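Local coordinates for epimerase family protein SDR39U1 (Homo sapiens, PDB 4B4O), which binds NADPH through a Rossmann-type fold and is a putative NADP-dependent oxidoreductase of the short-chain dehydrogenase/reductase superfamily, at residues Phe190-Ile195 against Pro282-Ala287. The protein carries 3 engineered substitutions. Sequence-based numbering, arbitrary orientation. Where two conformers were deposited one is given.
Sequences FPWIHI and PELGAA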
loop_
_atom_site.group_PDB
_atom_site.type_symbol
_atom_site.label_atom_id
_atom_site.label_comp_id
_atom_site.label_asym_id
_atom_site.label_seq_id
_atom_site.Cartn_x
_atom_site.Cartn_y
_atom_site.Cartn_z
ATOM N N PHE A 190 -6.776 -5.617 -12.163
ATOM C CA PHE A 190 -7.073 -4.946 -10.922
ATOM C C PHE A 190 -6.294 -5.646 -9.797
ATOM O O PHE A 190 -6.819 -6.556 -9.158
ATOM C CB PHE A 190 -8.577 -5.009 -10.690
ATOM C CG PHE A 190 -9.063 -4.154 -9.571
ATOM C CD1 PHE A 190 -9.151 -2.778 -9.728
ATOM C CD2 PHE A 190 -9.468 -4.717 -8.379
ATOM C CE1 PHE A 190 -9.586 -1.972 -8.690
ATOM C CE2 PHE A 190 -9.930 -3.928 -7.339
ATOM C CZ PHE A 190 -9.997 -2.552 -7.494
ATOM N N PRO A 191 -5.013 -5.257 -9.592
ATOM C CA PRO A 191 -4.252 -5.819 -8.467
ATOM C C PRO A 191 -4.799 -5.256 -7.162
ATOM O O PRO A 191 -4.861 -4.032 -7.009
ATOM C CB PRO A 191 -2.818 -5.318 -8.707
ATOM C CG PRO A 191 -2.968 -4.086 -9.507
ATOM C CD PRO A 191 -4.239 -4.240 -10.319
ATOM N N TRP A 192 -5.199 -6.136 -6.256
ATOM C CA TRP A 192 -5.845 -5.709 -5.037
ATOM C C TRP A 192 -5.405 -6.585 -3.909
ATOM O O TRP A 192 -4.883 -7.684 -4.134
ATOM C CB TRP A 192 -7.354 -5.798 -5.217
ATOM C CG TRP A 192 -7.813 -7.214 -5.389
ATOM C CD1 TRP A 192 -7.922 -7.929 -6.554
ATOM C CD2 TRP A 192 -8.185 -8.150 -4.325
ATOM N NE1 TRP A 192 -8.331 -9.194 -6.299
ATOM C CE2 TRP A 192 -8.506 -9.396 -4.984
ATOM C CE3 TRP A 192 -8.273 -8.069 -2.932
ATOM C CZ2 TRP A 192 -8.892 -10.513 -4.284
ATOM C CZ3 TRP A 192 -8.661 -9.200 -2.228
ATOM C CH2 TRP A 192 -8.972 -10.398 -2.898
ATOM N N ILE A 193 -5.640 -6.127 -2.685
ATOM C CA ILE A 193 -5.441 -6.938 -1.486
ATOM C C ILE A 193 -6.397 -6.452 -0.402
ATOM O O ILE A 193 -6.699 -5.258 -0.313
ATOM C CB ILE A 193 -3.986 -6.857 -0.970
ATOM C CG1 ILE A 193 -3.728 -7.901 0.118
ATOM C CG2 ILE A 193 -3.629 -5.451 -0.449
ATOM C CD1 ILE A 193 -2.253 -8.060 0.444
ATOM N N HIS A 194 -6.908 -7.379 0.398
ATOM C CA HIS A 194 -7.726 -7.017 1.534
ATOM C C HIS A 194 -6.825 -6.435 2.588
ATOM O O HIS A 194 -5.721 -6.919 2.810
ATOM C CB HIS A 194 -8.474 -8.216 2.068
ATOM C CG HIS A 194 -9.508 -7.865 3.104
ATOM N ND1 HIS A 194 -9.194 -7.643 4.395
ATOM C CD2 HIS A 194 -10.880 -7.676 2.999
ATOM C CE1 HIS A 194 -10.310 -7.357 5.080
ATOM N NE2 HIS A 194 -11.339 -7.372 4.225
ATOM N N ILE A 195 -7.288 -5.371 3.234
ATOM C CA ILE A 195 -6.477 -4.692 4.228
ATOM C C ILE A 195 -5.965 -5.649 5.290
ATOM O O ILE A 195 -4.861 -5.490 5.768
ATOM C CB ILE A 195 -7.221 -3.527 4.932
ATOM C CG1 ILE A 195 -6.232 -2.805 5.872
ATOM C CG2 ILE A 195 -8.446 -4.051 5.704
ATOM C CD1 ILE A 195 -6.211 -1.319 5.802
ATOM N N PRO A 282 -8.073 -14.515 -0.016
ATOM C CA PRO A 282 -7.421 -14.619 -1.328
ATOM C C PRO A 282 -8.349 -14.440 -2.549
ATOM O O PRO A 282 -7.879 -14.084 -3.615
ATOM C CB PRO A 282 -6.881 -16.062 -1.323
ATOM C CG PRO A 282 -7.816 -16.797 -0.449
ATOM C CD PRO A 282 -8.167 -15.824 0.645
ATOM N N GLU A 283 -9.632 -14.715 -2.366
ATOM C CA GLU A 283 -10.601 -14.657 -3.457
ATOM C C GLU A 283 -11.388 -13.351 -3.315
ATOM O O GLU A 283 -11.774 -12.955 -2.214
ATOM C CB GLU A 283 -11.510 -15.902 -3.465
ATOM C CG GLU A 283 -12.303 -16.125 -4.770
ATOM C CD GLU A 283 -13.684 -15.455 -4.788
ATOM O OE1 GLU A 283 -14.520 -15.761 -3.887
ATOM O OE2 GLU A 283 -13.933 -14.620 -5.697
ATOM N N LEU A 284 -11.616 -12.664 -4.432
ATOM C CA LEU A 284 -12.190 -11.313 -4.397
ATOM C C LEU A 284 -13.580 -11.253 -3.795
ATOM O O LEU A 284 -13.913 -10.326 -3.058
ATOM C CB LEU A 284 -12.206 -10.697 -5.808
ATOM C CG LEU A 284 -12.624 -9.226 -5.932
ATOM C CD1 LEU A 284 -11.797 -8.277 -5.062
ATOM C CD2 LEU A 284 -12.501 -8.889 -7.411
ATOM N N GLY A 285 -14.412 -12.218 -4.151
ATOM C CA GLY A 285 -15.752 -12.323 -3.595
ATOM C C GLY A 285 -15.734 -12.360 -2.087
ATOM O O GLY A 285 -16.483 -11.660 -1.444
ATOM N N ALA A 286 -14.895 -13.208 -1.512
ATOM C CA ALA A 286 -14.833 -13.326 -0.057
ATOM C C ALA A 286 -14.392 -12.006 0.568
ATOM O O ALA A 286 -14.897 -11.634 1.619
ATOM C CB ALA A 286 -13.905 -14.456 0.353
ATOM N N ALA A 287 -13.450 -11.320 -0.083
ATOM C CA ALA A 287 -12.943 -10.051 0.407
ATOM C C ALA A 287 -14.036 -8.989 0.426
ATOM O O ALA A 287 -14.236 -8.320 1.445
ATOM C CB ALA A 287 -11.759 -9.593 -0.421
#
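A short parallel strand of the Rossmann-type sheet, 192-194, meets the capped N-terminal turn of the C-terminal helix 284-293, a worked example of how a helix from the end of the chain packs against one strand of the nucleotide-binding sheet. One indole carries most of the contact. The CG atom of Trp-192 sits in the crowded position between backbone N and carbonyl carbon (chi1 66°), and the ring reaches out to the start of the helix. Leu-284, its CG anti to the backbone N, lays CD1 over one face of the six-membered ring, a CH-pi contact 3.7 Å from the centroid and 19° off the normal. The far end of the ring lies against the helix backbone: CZ2 of Trp-192 is 3.4 Å from CA of Leu-284. One turn along, CB of Ala-287 meets Trp-192 CZ3 at 3.6 Å. The helix start is capped within its own segment: in one of its two conformers, Glu-283 at the N-cap turns its carboxylate back so that OE2 accepts from Gly-285 N at 2.9 Å, from above the carboxylate plane.

No hydrogen bond joins the two segments; the polar atoms of the rings look beyond them. Trp-192 NE1 bonds to Ser-221 OG, which fixes the rotation of the buried indole. His-194 is itself an N-cap: its ND1 accepts from Gly-196 N at the start of helix 195-207, which leaves NE2 to carry the ring proton toward its hydrogen-bond partner Glu-290 OE1, consistent with a neutral imidazole. Its CD2 lies 3.8 Å from Ala-287 O, at the ring edge. Strand 192-194 pairs with strand 151-161, whose Leu-161 touches both Trp-192 and Leu-284, and Ile-193 packs away from the contact onto helix 195-207.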